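Local coordinates for putative uncharacterized protein (Thermotoga maritima, PDB 2WUS) that is the membrane protein RodZ, whose helix-turn-helix domain possibly binds DNA, as its family relatives do, at residues S2-F12 against M72-V83. Residues are numbered along the deposited sequence; the frame is centred on the assembly and turned at random.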
ATOM      1  N   SER C   2      -3.655   0.643 -29.502  1.00 72.59           N
ATOM      2  CA  SER C   2      -2.753   0.664 -30.652  1.00 77.05           C
ATOM      3  C   SER C   2      -3.129   1.789 -31.612  1.00 75.54           C
ATOM      4  O   SER C   2      -2.391   2.767 -31.757  1.00 79.26           O
ATOM      5  CB  SER C   2      -2.752  -0.689 -31.372  1.00 78.72           C
ATOM      6  OG  SER C   2      -1.848  -0.690 -32.465  1.00 74.43           O
ATOM      7  N   GLU C   3      -4.269   1.656 -32.276  1.00 69.61           N
ATOM      8  CA  GLU C   3      -4.795   2.774 -33.042  1.00 65.16           C
ATOM      9  C   GLU C   3      -5.215   3.833 -32.039  1.00 59.28           C
ATOM     10  O   GLU C   3      -4.963   5.019 -32.229  1.00 59.98           O
ATOM     11  CB  GLU C   3      -5.960   2.341 -33.934  1.00 71.07           C
ATOM     12  CG  GLU C   3      -5.536   1.921 -35.351  1.00 85.11           C
ATOM     13  CD  GLU C   3      -4.195   1.180 -35.392  1.00 91.38           C
ATOM     14  OE1 GLU C   3      -3.323   1.573 -36.203  1.00 94.56           O
ATOM     15  OE2 GLU C   3      -4.010   0.211 -34.619  1.00 83.80           O
ATOM     16  N   LYS C   4      -5.820   3.386 -30.944  1.00 53.00           N
ATOM     17  CA  LYS C   4      -6.206   4.282 -29.864  1.00 44.27           C
ATOM     18  C   LYS C   4      -5.014   4.930 -29.144  1.00 34.80           C
ATOM     19  O   LYS C   4      -5.131   6.053 -28.650  1.00 32.17           O
ATOM     20  CB  LYS C   4      -7.110   3.557 -28.871  1.00 51.11           C
ATOM     21  CG  LYS C   4      -8.541   4.048 -28.913  1.00 60.50           C
ATOM     22  CD  LYS C   4      -9.506   2.930 -29.247  1.00 66.46           C
ATOM     23  CE  LYS C   4     -10.715   3.462 -30.010  1.00 73.02           C
ATOM     24  NZ  LYS C   4     -11.323   4.659 -29.361  1.00 74.22           N
ATOM     25  N   TRP C   5      -3.883   4.224 -29.073  1.00 25.75           N
ATOM     26  CA  TRP C   5      -2.638   4.805 -28.558  1.00 22.30           C
ATOM     27  C   TRP C   5      -2.159   5.919 -29.501  1.00 32.36           C
ATOM     28  O   TRP C   5      -1.783   7.010 -29.062  1.00 27.21           O
ATOM     29  CB  TRP C   5      -1.529   3.751 -28.430  1.00 11.86           C
ATOM     30  CG  TRP C   5      -1.641   2.789 -27.285  1.00 35.26           C
ATOM     31  CD1 TRP C   5      -2.583   2.791 -26.287  1.00 40.68           C
ATOM     32  CD2 TRP C   5      -0.785   1.672 -26.998  1.00 31.90           C
ATOM     33  NE1 TRP C   5      -2.358   1.750 -25.413  1.00 36.51           N
ATOM     34  CE2 TRP C   5      -1.240   1.048 -25.842  1.00 32.45           C
ATOM     35  CE3 TRP C   5       0.355   1.147 -27.640  1.00 39.56           C
ATOM     36  CZ2 TRP C   5      -0.629  -0.066 -25.281  1.00 29.21           C
ATOM     37  CZ3 TRP C   5       0.965   0.031 -27.085  1.00 37.96           C
ATOM     38  CH2 TRP C   5       0.477  -0.559 -25.923  1.00 27.32           C
ATOM     39  N   LYS C   6      -2.164   5.622 -30.801  1.00 38.60           N
ATOM     40  CA  LYS C   6      -1.731   6.574 -31.812  1.00 34.49           C
ATOM     41  C   LYS C   6      -2.510   7.868 -31.670  1.00 27.12           C
ATOM     42  O   LYS C   6      -1.935   8.952 -31.678  1.00 27.08           O
ATOM     43  CB  LYS C   6      -1.922   5.997 -33.212  1.00 40.60           C
ATOM     44  CG  LYS C   6      -0.834   5.033 -33.648  1.00 51.90           C
ATOM     45  CD  LYS C   6      -0.931   4.745 -35.145  1.00 57.29           C
ATOM     46  CE  LYS C   6       0.050   3.667 -35.559  1.00 66.85           C
ATOM     47  NZ  LYS C   6       1.457   4.085 -35.309  1.00 75.80           N
ATOM     48  N   GLU C   7      -3.822   7.737 -31.532  1.00 12.90           N
ATOM     49  CA  GLU C   7      -4.707   8.873 -31.326  1.00 25.98           C
ATOM     50  C   GLU C   7      -4.439   9.514 -29.970  1.00 31.50           C
ATOM     51  O   GLU C   7      -4.728  10.690 -29.743  1.00 18.47           O
ATOM     52  CB  GLU C   7      -6.163   8.425 -31.424  1.00 21.30           C
ATOM     53  CG  GLU C   7      -6.808   8.126 -30.095  1.00 43.22           C
ATOM     54  CD  GLU C   7      -8.250   7.657 -30.244  1.00 66.87           C
ATOM     55  OE1 GLU C   7      -8.466   6.600 -30.886  1.00 71.84           O
ATOM     56  OE2 GLU C   7      -9.163   8.345 -29.718  1.00 68.91           O
ATOM     57  N   LEU C   8      -3.882   8.718 -29.067  1.00 37.94           N
ATOM     58  CA  LEU C   8      -3.465   9.214 -27.778  1.00 34.81           C
ATOM     59  C   LEU C   8      -2.358  10.221 -28.018  1.00 31.25           C
ATOM     60  O   LEU C   8      -2.545  11.417 -27.821  1.00 28.37           O
ATOM     61  CB  LEU C   8      -2.942   8.064 -26.926  1.00 35.73           C
ATOM     62  CG  LEU C   8      -3.030   8.192 -25.407  1.00 33.81           C
ATOM     63  CD1 LEU C   8      -1.736   7.715 -24.797  1.00 12.69           C
ATOM     64  CD2 LEU C   8      -3.343   9.625 -24.997  1.00 41.70           C
ATOM     65  N   GLY C   9      -1.206   9.725 -28.457  1.00 34.78           N
ATOM     66  CA  GLY C   9      -0.050  10.562 -28.723  1.00 28.64           C
ATOM     67  C   GLY C   9      -0.349  11.681 -29.702  1.00 37.92           C
ATOM     68  O   GLY C   9       0.278  12.747 -29.662  1.00 35.86           O
ATOM     69  N   GLU C  10      -1.316  11.447 -30.584  1.00 39.24           N
ATOM     70  CA  GLU C  10      -1.709  12.464 -31.546  1.00 42.99           C
ATOM     71  C   GLU C  10      -2.335  13.643 -30.832  1.00 40.98           C
ATOM     72  O   GLU C  10      -2.144  14.782 -31.233  1.00 48.96           O
ATOM     73  CB  GLU C  10      -2.692  11.900 -32.556  1.00 56.32           C
ATOM     74  CG  GLU C  10      -2.370  12.212 -34.001  1.00 69.91           C
ATOM     75  CD  GLU C  10      -3.341  11.517 -34.947  1.00 89.72           C
ATOM     76  OE1 GLU C  10      -4.563  11.794 -34.870  1.00 87.66           O
ATOM     77  OE2 GLU C  10      -2.889  10.683 -35.762  1.00 99.69           O
ATOM     78  N   THR C  11      -3.084  13.379 -29.770  1.00 33.99           N
ATOM     79  CA  THR C  11      -3.715  14.469 -29.044  1.00 33.92           C
ATOM     80  C   THR C  11      -2.665  15.240 -28.268  1.00 28.45           C
ATOM     81  O   THR C  11      -2.710  16.473 -28.197  1.00 27.09           O
ATOM     82  CB  THR C  11      -4.823  13.979 -28.092  1.00 42.14           C
ATOM     83  OG1 THR C  11      -5.720  13.125 -28.806  1.00 43.99           O
ATOM     84  CG2 THR C  11      -5.612  15.158 -27.527  1.00 45.09           C
ATOM     85  N   PHE C  12      -1.723  14.499 -27.686  1.00 25.27           N
ATOM     86  CA  PHE C  12      -0.605  15.086 -26.950  1.00 27.26           C
ATOM     87  C   PHE C  12       0.210  16.000 -27.846  1.00 24.51           C
ATOM     88  O   PHE C  12       0.420  17.170 -27.513  1.00 24.19           O
ATOM     89  CB  PHE C  12       0.323  14.002 -26.393  1.00 40.28           C
ATOM     90  CG  PHE C  12      -0.139  13.400 -25.099  1.00 45.94           C
ATOM     91  CD1 PHE C  12      -0.380  14.199 -23.995  1.00 42.23           C
ATOM     92  CD2 PHE C  12      -0.309  12.026 -24.981  1.00 45.65           C
ATOM     93  CE1 PHE C  12      -0.796  13.646 -22.804  1.00 41.68           C
ATOM     94  CE2 PHE C  12      -0.723  11.472 -23.797  1.00 39.73           C
ATOM     95  CZ  PHE C  12      -0.969  12.283 -22.704  1.00 38.66           C
ATOM     96  N   MET C  72      -7.440  10.636 -20.968  1.00 33.45           N
ATOM     97  CA  MET C  72      -6.195  10.167 -21.557  1.00 32.95           C
ATOM     98  C   MET C  72      -5.835   8.754 -21.102  1.00 39.77           C
ATOM     99  O   MET C  72      -5.417   7.933 -21.918  1.00 48.83           O
ATOM    100  CB  MET C  72      -5.046  11.129 -21.263  1.00 35.45           C
ATOM    101  CG  MET C  72      -5.137  12.480 -21.963  1.00 45.49           C
ATOM    102  SD  MET C  72      -5.381  12.386 -23.750  1.00 73.73           S
ATOM    103  CE  MET C  72      -7.173  12.333 -23.856  1.00 77.22           C
ATOM    104  N   LEU C  73      -5.979   8.473 -19.806  1.00 33.23           N
ATOM    105  CA  LEU C  73      -5.726   7.124 -19.295  1.00 30.98           C
ATOM    106  C   LEU C  73      -6.730   6.146 -19.890  1.00 36.10           C
ATOM    107  O   LEU C  73      -6.366   5.037 -20.295  1.00 28.36           O
ATOM    108  CB  LEU C  73      -5.783   7.079 -17.768  1.00 40.36           C
ATOM    109  CG  LEU C  73      -4.520   7.593 -17.066  1.00 63.53           C
ATOM    110  CD1 LEU C  73      -4.699   7.663 -15.555  1.00 69.66           C
ATOM    111  CD2 LEU C  73      -3.302   6.739 -17.423  1.00 68.03           C
ATOM    112  N   LYS C  74      -7.989   6.578 -19.953  1.00 35.97           N
ATOM    113  CA  LYS C  74      -9.049   5.810 -20.590  1.00 34.72           C
ATOM    114  C   LYS C  74      -8.604   5.346 -21.979  1.00 33.22           C
ATOM    115  O   LYS C  74      -8.694   4.169 -22.306  1.00 34.48           O
ATOM    116  CB  LYS C  74     -10.334   6.640 -20.674  1.00 40.08           C
ATOM    117  CG  LYS C  74     -11.617   5.825 -20.752  1.00 41.98           C
ATOM    118  CD  LYS C  74     -12.384   6.116 -22.036  1.00 57.47           C
ATOM    119  CE  LYS C  74     -13.599   5.192 -22.186  1.00 67.16           C
ATOM    120  NZ  LYS C  74     -14.419   5.469 -23.411  1.00 64.29           N
ATOM    121  N   LEU C  75      -8.116   6.273 -22.795  1.00 31.47           N
ATOM    122  CA  LEU C  75      -7.572   5.902 -24.092  1.00 29.97           C
ATOM    123  C   LEU C  75      -6.464   4.874 -23.934  1.00 33.09           C
ATOM    124  O   LEU C  75      -6.472   3.846 -24.613  1.00 35.80           O
ATOM    125  CB  LEU C  75      -7.014   7.121 -24.818  1.00 30.11           C
ATOM    126  CG  LEU C  75      -7.945   7.919 -25.713  1.00 27.02           C
ATOM    127  CD1 LEU C  75      -7.149   9.044 -26.343  1.00 32.60           C
ATOM    128  CD2 LEU C  75      -8.516   7.003 -26.770  1.00 24.49           C
ATOM    129  N   TYR C  76      -5.500   5.148 -23.054  1.00 22.13           N
ATOM    130  CA  TYR C  76      -4.393   4.222 -22.921  1.00 23.74           C
ATOM    131  C   TYR C  76      -4.958   2.828 -22.687  1.00 27.91           C
ATOM    132  O   TYR C  76      -4.468   1.858 -23.254  1.00 31.88           O
ATOM    133  CB  TYR C  76      -3.389   4.608 -21.821  1.00 18.41           C
ATOM    134  CG  TYR C  76      -2.384   3.492 -21.556  1.00 26.23           C
ATOM    135  CD1 TYR C  76      -1.489   3.099 -22.539  1.00 44.10           C
ATOM    136  CD2 TYR C  76      -2.355   2.807 -20.348  1.00 30.85           C
ATOM    137  CE1 TYR C  76      -0.581   2.071 -22.329  1.00 49.83           C
ATOM    138  CE2 TYR C  76      -1.445   1.775 -20.128  1.00 44.99           C
ATOM    139  CZ  TYR C  76      -0.559   1.412 -21.127  1.00 50.76           C
ATOM    140  OH  TYR C  76       0.352   0.392 -20.943  1.00 52.59           O
ATOM    141  N   GLU C  77      -6.015   2.742 -21.885  1.00 33.06           N
ATOM    142  CA  GLU C  77      -6.560   1.438 -21.483  1.00 43.76           C
ATOM    143  C   GLU C  77      -7.391   0.751 -22.572  1.00 34.33           C
ATOM    144  O   GLU C  77      -7.349  -0.472 -22.709  1.00 19.79           O
ATOM    145  CB  GLU C  77      -7.337   1.534 -20.161  1.00 51.75           C
ATOM    146  CG  GLU C  77      -7.082   0.360 -19.198  1.00 67.43           C
ATOM    147  CD  GLU C  77      -5.704   0.407 -18.539  1.00 76.65           C
ATOM    148  OE1 GLU C  77      -5.511   1.230 -17.617  1.00 76.29           O
ATOM    149  OE2 GLU C  77      -4.819  -0.387 -18.931  1.00 81.62           O
ATOM    150  N   GLU C  78      -8.137   1.534 -23.345  1.00 40.65           N
ATOM    151  CA  GLU C  78      -8.771   1.001 -24.540  1.00 43.93           C
ATOM    152  C   GLU C  78      -7.657   0.424 -25.406  1.00 43.10           C
ATOM    153  O   GLU C  78      -7.803  -0.637 -26.013  1.00 44.60           O
ATOM    154  CB  GLU C  78      -9.493   2.100 -25.327  1.00 52.13           C
ATOM    155  CG  GLU C  78     -10.561   2.898 -24.580  1.00 66.97           C
ATOM    156  CD  GLU C  78     -11.221   3.965 -25.466  1.00 81.34           C
ATOM    157  OE1 GLU C  78     -11.687   5.000 -24.936  1.00 83.17           O
ATOM    158  OE2 GLU C  78     -11.269   3.771 -26.701  1.00 85.54           O
ATOM    159  N   GLY C  79      -6.535   1.135 -25.454  1.00 34.85           N
ATOM    160  CA  GLY C  79      -5.438   0.752 -26.319  1.00 38.72           C
ATOM    161  C   GLY C  79      -4.902  -0.617 -25.962  1.00 49.55           C
ATOM    162  O   GLY C  79      -4.490  -1.387 -26.830  1.00 51.34           O
ATOM    163  N   LYS C  80      -4.910  -0.918 -24.670  1.00 54.82           N
ATOM    164  CA  LYS C  80      -4.358  -2.168 -24.176  1.00 59.28           C
ATOM    165  C   LYS C  80      -5.280  -3.305 -24.590  1.00 61.48           C
ATOM    166  O   LYS C  80      -4.826  -4.319 -25.122  1.00 60.42           O
ATOM    167  CB  LYS C  80      -4.185  -2.118 -22.653  1.00 65.98           C
ATOM    168  CG  LYS C  80      -3.332  -3.243 -22.073  1.00 75.75           C
ATOM    169  CD  LYS C  80      -3.320  -3.221 -20.548  1.00 84.05           C
ATOM    170  CE  LYS C  80      -2.924  -4.586 -19.988  1.00 90.40           C
ATOM    171  NZ  LYS C  80      -3.067  -4.664 -18.505  1.00 92.63           N
ATOM    172  N   GLU C  81      -6.578  -3.116 -24.361  1.00 59.68           N
ATOM    173  CA  GLU C  81      -7.589  -4.100 -24.736  1.00 53.95           C
ATOM    174  C   GLU C  81      -7.666  -4.217 -26.254  1.00 50.74           C
ATOM    175  O   GLU C  81      -8.162  -5.210 -26.784  1.00 49.97           O
ATOM    176  CB  GLU C  81      -8.954  -3.715 -24.154  1.00 65.26           C
ATOM    177  CG  GLU C  81      -9.556  -4.750 -23.200  1.00 83.05           C
ATOM    178  CD  GLU C  81     -10.700  -4.186 -22.358  1.00 93.55           C
ATOM    179  OE1 GLU C  81     -11.646  -4.946 -22.034  1.00 95.41           O
ATOM    180  OE2 GLU C  81     -10.651  -2.982 -22.022  1.00 92.50           O
ATOM    181  N   GLU C  82      -7.161  -3.203 -26.954  1.00 56.49           N
ATOM    182  CA  GLU C  82      -7.099  -3.239 -28.418  1.00 63.32           C
ATOM    183  C   GLU C  82      -5.973  -4.137 -28.950  1.00 65.37           C
ATOM    184  O   GLU C  82      -6.029  -4.606 -30.086  1.00 62.02           O
ATOM    185  CB  GLU C  82      -6.987  -1.828 -29.009  1.00 59.21           C
ATOM    186  CG  GLU C  82      -6.908  -1.809 -30.535  1.00 65.69           C
ATOM    187  CD  GLU C  82      -7.201  -0.441 -31.136  1.00 80.23           C
ATOM    188  OE1 GLU C  82      -7.612  -0.397 -32.318  1.00 83.45           O
ATOM    189  OE2 GLU C  82      -7.029   0.586 -30.435  1.00 86.79           O
ATOM    190  N   VAL C  83      -4.951  -4.366 -28.131  1.00 69.40           N
ATOM    191  CA  VAL C  83      -3.911  -5.328 -28.477  1.00 68.92           C
ATOM    192  C   VAL C  83      -4.300  -6.688 -27.903  1.00 69.16           C
ATOM    193  O   VAL C  83      -4.026  -7.740 -28.489  1.00 74.70           O
ATOM    194  CB  VAL C  83      -2.540  -4.912 -27.925  1.00 63.03           C
ATOM    195  CG1 VAL C  83      -1.467  -5.842 -28.460  1.00 63.36           C
ATOM    196  CG2 VAL C  83      -2.233  -3.466 -28.293  1.00 59.50           C
TER
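Lys4 and Glu78 form a salt bridge where helix 3-17 meets helix 69-84, the first and last helices of this all-helical, Cro/C1-type helix-turn-helix domain of RodZ. The segments run antiparallel at 154°, and the backbones close to 5.1 Å between Lys4 CA and Gly79 CA. A glycine there illustrates how close helices meet: a side chain would collide with the indole of Trp5. Tyr76 O lies in the plane of that indole and takes the N-H of Trp5 NE1 on a lone pair, at 3.0 Å. Lys4 is a knob among Leu75, Glu78, Gly79 and Glu82, its bent chain bringing NZ 2.8 Å from Glu78 OE2. Shortening Lys4 to an alanine would probably leave Glu78 OE2 without this charge partner and open a gap beside Leu75. At the amino-terminal end of helix 3-17, Glu82, extended with CG anti to its own N (chi1 180°), accepts Lys4 N at OE2 (3.1 Å), on the syn side. Farther along, Leu8 CD2 touches Met72 SD at 3.7 Å, and that sulfur stands above the face of the Phe12 ring at some distance, a Met-aromatic contact. In the second shell, Tyr61 of helix 51-64 stacks on Phe12, and Leu45 touches both Trp5 and Tyr76, whose near-parallel rings are slid apart with little overlap. Lys74 NZ pairs with Glu78 OE1 at 3.2 Å, a weak hydrogen bond within a salt bridge.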